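PDB 2J43: spydx from Streptococcus pyogenes, which binds host glycogen through this tandem pair of family 41 carbohydrate-binding modules and, as the whole pullulanase, probably hydrolyses alpha-1,6-glucosidic linkages in branched glucans. Local coordinates for residues G123-D126 and N127-V130; A14-L18 and G19-L23; F193-L196 and D197-Q201. All coordinates share one frame; numbering follows the deposited sequence.

Interaction 1: G123-D126 and N127-V130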
loop_
_atom_site.group_PDB
_atom_site.type_symbol
_atom_site.label_atom_id
_atom_site.label_comp_id
_atom_site.label_asym_id
_atom_site.label_seq_id
_atom_site.Cartn_x
_atom_site.Cartn_y
_atom_site.Cartn_z
ATOM N N GLY A 123 -15.748 12.729 -4.850
ATOM C CA GLY A 123 -16.131 11.503 -4.196
ATOM C C GLY A 123 -17.374 10.830 -4.800
ATOM O O GLY A 123 -17.971 9.963 -4.162
ATOM N N HIS A 124 -17.763 11.259 -6.006
ATOM C CA HIS A 124 -18.950 10.759 -6.686
ATOM C C HIS A 124 -18.516 9.663 -7.670
ATOM O O HIS A 124 -17.885 9.960 -8.679
ATOM C CB HIS A 124 -19.621 11.887 -7.473
ATOM C CG HIS A 124 -20.168 12.993 -6.629
ATOM N ND1 HIS A 124 -20.272 14.292 -7.096
ATOM C CD2 HIS A 124 -20.646 13.004 -5.366
ATOM C CE1 HIS A 124 -20.766 15.059 -6.141
ATOM N NE2 HIS A 124 -21.023 14.300 -5.088
ATOM N N TYR A 125 -18.805 8.411 -7.344
ATOM C CA TYR A 125 -18.385 7.298 -8.194
ATOM C C TYR A 125 -19.554 6.583 -8.893
ATOM O O TYR A 125 -19.335 5.624 -9.619
ATOM C CB TYR A 125 -17.529 6.338 -7.363
ATOM C CG TYR A 125 -16.335 6.972 -6.735
ATOM C CD1 TYR A 125 -15.180 7.233 -7.502
ATOM C CD2 TYR A 125 -16.322 7.317 -5.378
ATOM C CE1 TYR A 125 -14.065 7.830 -6.937
ATOM C CE2 TYR A 125 -15.230 7.907 -4.820
ATOM C CZ TYR A 125 -14.097 8.149 -5.581
ATOM O OH TYR A 125 -13.014 8.774 -5.000
ATOM N N ASP A 126 -20.796 7.038 -8.688
ATOM C CA ASP A 126 -21.937 6.417 -9.345
ATOM C C ASP A 126 -21.733 6.435 -10.859
ATOM O O ASP A 126 -21.376 7.451 -11.447
ATOM C CB ASP A 126 -23.246 7.152 -9.049
ATOM C CG ASP A 126 -23.834 6.826 -7.685
ATOM O OD1 ASP A 126 -23.379 5.873 -7.015
ATOM O OD2 ASP A 126 -24.818 7.492 -7.255
ATOM N N ASN A 127 -21.996 5.279 -11.455
ATOM C CA ASN A 127 -21.956 5.073 -12.906
ATOM C C ASN A 127 -20.568 5.220 -13.543
ATOM O O ASN A 127 -20.429 5.307 -14.760
ATOM C CB ASN A 127 -22.987 5.923 -13.614
ATOM C CG ASN A 127 -24.392 5.746 -13.046
ATOM O OD1 ASN A 127 -25.007 6.731 -12.601
ATOM N ND2 ASN A 127 -24.845 4.533 -12.952
ATOM N N LEU A 128 -19.531 5.251 -12.723
ATOM C CA LEU A 128 -18.165 5.157 -13.253
ATOM C C LEU A 128 -17.814 3.668 -13.373
ATOM O O LEU A 128 -18.287 2.855 -12.578
ATOM C CB LEU A 128 -17.194 5.867 -12.316
ATOM C CG LEU A 128 -17.411 7.367 -12.164
ATOM C CD1 LEU A 128 -16.203 7.985 -11.385
ATOM C CD2 LEU A 128 -17.674 8.137 -13.433
ATOM N N ALA A 129 -16.965 3.305 -14.330
ATOM C CA ALA A 129 -16.598 1.900 -14.530
ATOM C C ALA A 129 -15.179 1.826 -15.021
ATOM O O ALA A 129 -14.646 2.819 -15.522
ATOM C CB ALA A 129 -17.502 1.253 -15.568
ATOM N N VAL A 130 -14.615 0.644 -14.961
ATOM C CA VAL A 130 -13.239 0.406 -15.412
ATOM C C VAL A 130 -13.289 -0.518 -16.623
ATOM O O VAL A 130 -13.796 -1.622 -16.543
ATOM C CB VAL A 130 -12.357 -0.243 -14.324
ATOM C CG1 VAL A 130 -10.879 -0.258 -14.845
ATOM C CG2 VAL A 130 -12.496 0.514 -13.019
HETATM O O HOH W 1 -19.583 2.912 -9.738
#
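The backbone of Y125 meets that of L128 across a type II beta turn, in which D126 and N127 occupy the corner positions. One direct hydrogen bond closes the turn: L128 N donates to Y125 O at 3.1 Å, with an N-H...O angle of 162°. The approach is nearly straight along the N-H but not ideal at the acceptor, since the donor stands 44° out of the carbonyl plane. N127 has the positive phi that is usual at the third position of a type II turn.

Water supplies a second tie. Water 1 lies 2.7 Å from Y125 O and 3.1 Å from L128 O and can donate to each, although it has more acceptors within reach than protons to give. Y125 O thus receives the amide of the turn and lies within bonding range of this water as well.

An apolar contact runs beside this bond. With CG of L128 beside its backbone N (chi1 -63°), the isobutyl group folds back over the residues before the corner. Its CD1 comes within 4.1 Å of Y125 CD1, slanting toward the phenol ring, and within 3.7 Å of H124 O; L128 CG rests 3.6 Å from Y125 O. The far end of the phenol is fixed elsewhere, Y125 OH being hydrogen-bonded to N120 N, while Y118 touches both Y125 and L128.

The polar and apolar ties together bring the chain round into strand 128-134, whose backbone then pairs with strand 170-176 through A129 and L175. The arrangement is that of a type II turn leading directly into a strand in the beta-sheet fold of a carbohydrate-binding module.

Interaction 2: A14-L18 and G19-L23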
loop_
_atom_site.group_PDB
_atom_site.type_symbol
_atom_site.label_atom_id
_atom_site.label_comp_id
_atom_site.label_asym_id
_atom_site.label_seq_id
_atom_site.Cartn_x
_atom_site.Cartn_y
_atom_site.Cartn_z
ATOM N N ALA A 14 9.195 -16.328 15.400
ATOM C CA ALA A 14 8.546 -17.556 15.847
ATOM C C ALA A 14 8.836 -17.868 17.300
ATOM O O ALA A 14 9.996 -17.902 17.720
ATOM C CB ALA A 14 9.047 -18.742 15.006
ATOM N N GLY A 15 7.775 -18.142 18.048
ATOM C CA GLY A 15 7.893 -18.577 19.421
ATOM C C GLY A 15 8.291 -17.545 20.451
ATOM O O GLY A 15 8.475 -17.886 21.600
ATOM N N GLU A 16 8.413 -16.271 20.064
ATOM C CA GLU A 16 8.806 -15.252 20.991
ATOM C C GLU A 16 7.537 -14.558 21.521
ATOM O O GLU A 16 6.615 -14.246 20.757
ATOM C CB GLU A 16 9.669 -14.190 20.272
ATOM C CG GLU A 16 11.070 -14.640 19.992
ATOM C CD GLU A 16 12.014 -14.540 21.170
ATOM O OE1 GLU A 16 11.608 -14.179 22.303
ATOM O OE2 GLU A 16 13.162 -14.881 20.952
ATOM N N SER A 17 7.521 -14.319 22.820
ATOM C CA SER A 17 6.461 -13.567 23.486
ATOM C C SER A 17 6.576 -12.078 23.249
ATOM O O SER A 17 7.689 -11.562 23.283
ATOM C CB SER A 17 6.586 -13.817 24.979
ATOM O OG SER A 17 6.201 -15.157 25.233
ATOM N N LEU A 18 5.446 -11.381 23.120
ATOM C CA LEU A 18 5.467 -9.936 22.995
ATOM C C LEU A 18 6.219 -9.280 24.142
ATOM O O LEU A 18 6.795 -8.213 23.972
ATOM C CB LEU A 18 4.056 -9.346 22.859
ATOM C CG LEU A 18 3.292 -9.793 21.598
ATOM C CD1 LEU A 18 1.825 -9.315 21.676
ATOM C CD2 LEU A 18 3.954 -9.182 20.400
ATOM N N GLY A 19 6.139 -9.854 25.347
ATOM C CA GLY A 19 6.782 -9.336 26.519
ATOM C C GLY A 19 8.272 -9.392 26.512
ATOM O O GLY A 19 8.916 -8.838 27.384
ATOM N N SER A 20 8.809 -10.148 25.548
ATOM C CA SER A 20 10.249 -10.263 25.320
ATOM C C SER A 20 10.714 -9.667 24.023
ATOM O O SER A 20 11.926 -9.661 23.798
ATOM C CB SER A 20 10.623 -11.745 25.319
ATOM O OG SER A 20 10.092 -12.395 26.522
ATOM N N LEU A 21 9.804 -9.193 23.199
ATOM C CA LEU A 21 10.139 -8.607 21.885
ATOM C C LEU A 21 10.202 -7.075 21.921
ATOM O O LEU A 21 9.371 -6.404 22.514
ATOM C CB LEU A 21 9.120 -9.005 20.831
ATOM C CG LEU A 21 9.182 -10.458 20.396
ATOM C CD1 LEU A 21 7.947 -10.767 19.545
ATOM C CD2 LEU A 21 10.518 -10.681 19.674
ATOM N N GLY A 22 11.212 -6.516 21.237
ATOM C CA GLY A 22 11.316 -5.076 21.077
ATOM C C GLY A 22 11.418 -4.624 19.634
ATOM O O GLY A 22 11.999 -5.338 18.782
ATOM N N LEU A 23 10.902 -3.436 19.378
ATOM C CA LEU A 23 11.072 -2.736 18.088
ATOM C C LEU A 23 12.075 -1.620 18.328
ATOM O O LEU A 23 11.803 -0.626 18.982
ATOM C CB LEU A 23 9.760 -2.142 17.598
ATOM C CG LEU A 23 9.776 -1.458 16.237
ATOM C CD1 LEU A 23 10.244 -2.449 15.176
ATOM C CD2 LEU A 23 8.400 -0.875 15.833
HETATM O O HOH W 2 8.588 -6.376 25.238
#
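S17 O is surrounded by the residues that follow it. S20 N donates to S17 O at 2.9 Å with an N-H...O angle of 154°, coming from well above the carbonyl plane, 54° out of it. L21 CG lies 3.4 Å from S17 O and S20 CB 3.6 Å from it. One residue further on, L21 N gives a weak hydrogen bond to L18 O at 3.3 Å. Water 2 bridges the same two residues, donating to L18 O (2.9 Å) and to L21 O, and so links the two carbonyls where the direct bond is long.

The side chains add an apolar contact. L21 CG sits beside its backbone N (chi1 -72°), which carries the branch back toward E16; there L21 CD2 reaches E16 CB at 3.7 Å, the two side chains meeting at a slant. The E16 carboxylate is held through OE2 by a hydrogen bond from N73. The L18 side chain touches L12 and Y53, its CD2 still 4.4 Å from L21 CD1.

This compact bend delivers the loop after strand 4-9 into strand 21-27. There L21 pairs through its backbone with M43, G22 pairs with N72 of strand 66-73, and the L21 side chain packs against I71 and L79.

Interaction 3: F193-L196 and D197-Q201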
loop_
_atom_site.group_PDB
_atom_site.type_symbol
_atom_site.label_atom_id
_atom_site.label_comp_id
_atom_site.label_asym_id
_atom_site.label_seq_id
_atom_site.Cartn_x
_atom_site.Cartn_y
_atom_site.Cartn_z
ATOM N N PHE A 193 0.027 -0.554 -17.229
ATOM C CA PHE A 193 0.835 -0.961 -16.073
ATOM C C PHE A 193 1.503 -2.276 -16.302
ATOM O O PHE A 193 0.891 -3.247 -16.651
ATOM C CB PHE A 193 -0.031 -1.021 -14.805
ATOM C CG PHE A 193 0.765 -1.224 -13.534
ATOM C CD1 PHE A 193 1.550 -0.190 -13.031
ATOM C CD2 PHE A 193 0.701 -2.411 -12.857
ATOM C CE1 PHE A 193 2.294 -0.388 -11.867
ATOM C CE2 PHE A 193 1.425 -2.610 -11.681
ATOM C CZ PHE A 193 2.206 -1.589 -11.196
ATOM N N LYS A 194 2.812 -2.332 -16.033
ATOM C CA LYS A 194 3.574 -3.555 -16.272
ATOM C C LYS A 194 4.561 -3.899 -15.144
ATOM O O LYS A 194 5.565 -4.557 -15.399
ATOM C CB LYS A 194 4.345 -3.423 -17.606
ATOM C CG LYS A 194 5.270 -2.222 -17.702
ATOM C CD LYS A 194 6.481 -2.497 -18.612
ATOM C CE LYS A 194 6.174 -2.342 -20.083
ATOM N NZ LYS A 194 7.448 -2.253 -20.896
ATOM N N GLU A 195 4.299 -3.457 -13.922
ATOM C CA GLU A 195 5.110 -3.863 -12.765
ATOM C C GLU A 195 4.325 -4.847 -11.880
ATOM O O GLU A 195 4.254 -4.689 -10.669
ATOM C CB GLU A 195 5.544 -2.627 -11.932
ATOM C CG GLU A 195 5.913 -1.352 -12.693
ATOM C CD GLU A 195 6.435 -0.234 -11.776
ATOM O OE1 GLU A 195 5.729 0.233 -10.831
ATOM O OE2 GLU A 195 7.591 0.177 -11.993
ATOM N N LEU A 196 3.718 -5.875 -12.472
ATOM C CA LEU A 196 2.833 -6.768 -11.703
ATOM C C LEU A 196 3.494 -7.665 -10.641
ATOM O O LEU A 196 2.801 -8.239 -9.796
ATOM C CB LEU A 196 2.004 -7.649 -12.630
ATOM C CG LEU A 196 1.117 -6.959 -13.670
ATOM C CD1 LEU A 196 0.586 -8.009 -14.667
ATOM C CD2 LEU A 196 -0.037 -6.209 -13.030
ATOM N N ASP A 197 4.811 -7.814 -10.684
ATOM C CA ASP A 197 5.484 -8.691 -9.727
ATOM C C ASP A 197 5.707 -7.996 -8.394
ATOM O O ASP A 197 5.675 -8.652 -7.348
ATOM C CB ASP A 197 6.805 -9.208 -10.302
ATOM C CG ASP A 197 6.601 -10.239 -11.399
ATOM O OD1 ASP A 197 5.444 -10.651 -11.653
ATOM O OD2 ASP A 197 7.548 -10.713 -12.059
ATOM N N ASN A 198 5.895 -6.682 -8.419
ATOM C CA ASN A 198 6.060 -5.910 -7.180
ATOM C C ASN A 198 4.761 -5.409 -6.550
ATOM O O ASN A 198 4.741 -4.965 -5.397
ATOM C CB ASN A 198 6.940 -4.697 -7.436
ATOM C CG ASN A 198 8.349 -5.066 -7.858
ATOM O OD1 ASN A 198 8.827 -6.168 -7.590
ATOM N ND2 ASN A 198 9.020 -4.132 -8.529
ATOM N N HIS A 199 3.672 -5.452 -7.309
ATOM C CA HIS A 199 2.535 -4.607 -6.979
ATOM C C HIS A 199 1.208 -5.266 -7.242
ATOM O O HIS A 199 0.945 -5.759 -8.334
ATOM C CB HIS A 199 2.616 -3.322 -7.771
ATOM C CG HIS A 199 3.653 -2.380 -7.259
ATOM N ND1 HIS A 199 3.496 -1.663 -6.086
ATOM C CD2 HIS A 199 4.880 -2.070 -7.733
ATOM C CE1 HIS A 199 4.577 -0.924 -5.881
ATOM N NE2 HIS A 199 5.432 -1.152 -6.869
ATOM N N THR A 200 0.381 -5.268 -6.215
ATOM C CA THR A 200 -0.966 -5.787 -6.310
ATOM C C THR A 200 -2.015 -4.727 -6.057
ATOM O O THR A 200 -3.198 -5.029 -6.219
ATOM C CB THR A 200 -1.199 -6.806 -5.134
ATOM O OG1 THR A 200 -0.902 -6.175 -3.858
ATOM C CG2 THR A 200 -0.260 -8.024 -5.200
ATOM N N GLN A 201 -1.644 -3.482 -5.811
ATOM C CA GLN A 201 -2.458 -2.313 -6.119
ATOM C C GLN A 201 -1.821 -1.218 -6.921
ATOM O O GLN A 201 -0.603 -1.006 -6.848
ATOM C CB GLN A 201 -2.871 -1.713 -4.740
ATOM C CG GLN A 201 -3.509 -2.722 -3.761
ATOM C CD GLN A 201 -4.250 -2.100 -2.582
ATOM O OE1 GLN A 201 -4.116 -2.565 -1.394
ATOM N NE2 GLN A 201 -5.036 -1.101 -2.861
#
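H199 doubles back on the residues that precede it by four to six places, and its side chain can be followed outward atom by atom. At the root, H199 CB sits 3.6 Å from E195 O and 3.9 Å from F193 CZ. The phenylalanine receives this methylene at the edge of its ring, near the ring plane, and the two side chains cross at about a right angle. CG of H199 stands beside the backbone N (chi1 -75°), which swings the imidazole alongside E195. Farther out, H199 CD2 lies 4.0 Å from E195 OE1, and E195 O lies in the plane of the imidazole at its edge. The two side chains run side by side in the same direction, with the carboxylate and imidazole planes only 7° apart. H199 NE2 is 4.2 Å from E195 OE1, too far for contact; if anything, the nearby carboxylate might favour a protonated imidazole. H199 ND1 is hydrogen-bonded to Y106 OH, while E195 OE1 has a weak bond of its own with N213.

The backbone turn carries one weak hydrogen bond: N198 N reaches E195 O at 3.4 Å, with an angle of 135°. F193 also contributes on its face: E195 N lies 3.7 Å above the plane of the F193 phenyl ring, over its centre, so one ring meets the loop at both face and edge.

Y106 also makes weak bonds to the backbones of T200 and Q201, and T200 OG1 bonds to L109 N, tying the loop to the chain just before strand 113-119. The arrangement is a connecting loop between the two outermost strands, 191-193 and 201-205, of the mixed sheet of this family 41 module.

From the N terminus, interaction 2 comes first, bending the chain between strands 4-9 and 21-27 in the first pullulanase-associated domain. Interaction 1 follows in the second, closing the connection from strand 113-119 into strand 128-134, and interaction 3 comes last, in the loop from strand 191-193 to strand 201-205. The three lie in series, and none encloses or crosses another. Interactions 1 and 2 belong to different modules, their centres about 45 Å apart on opposite sides of the chain's centre. Interactions 1 and 3 share one mixed sheet, yet their nearest atoms remain about 11 Å apart, so each is a separate local bend next to a strand.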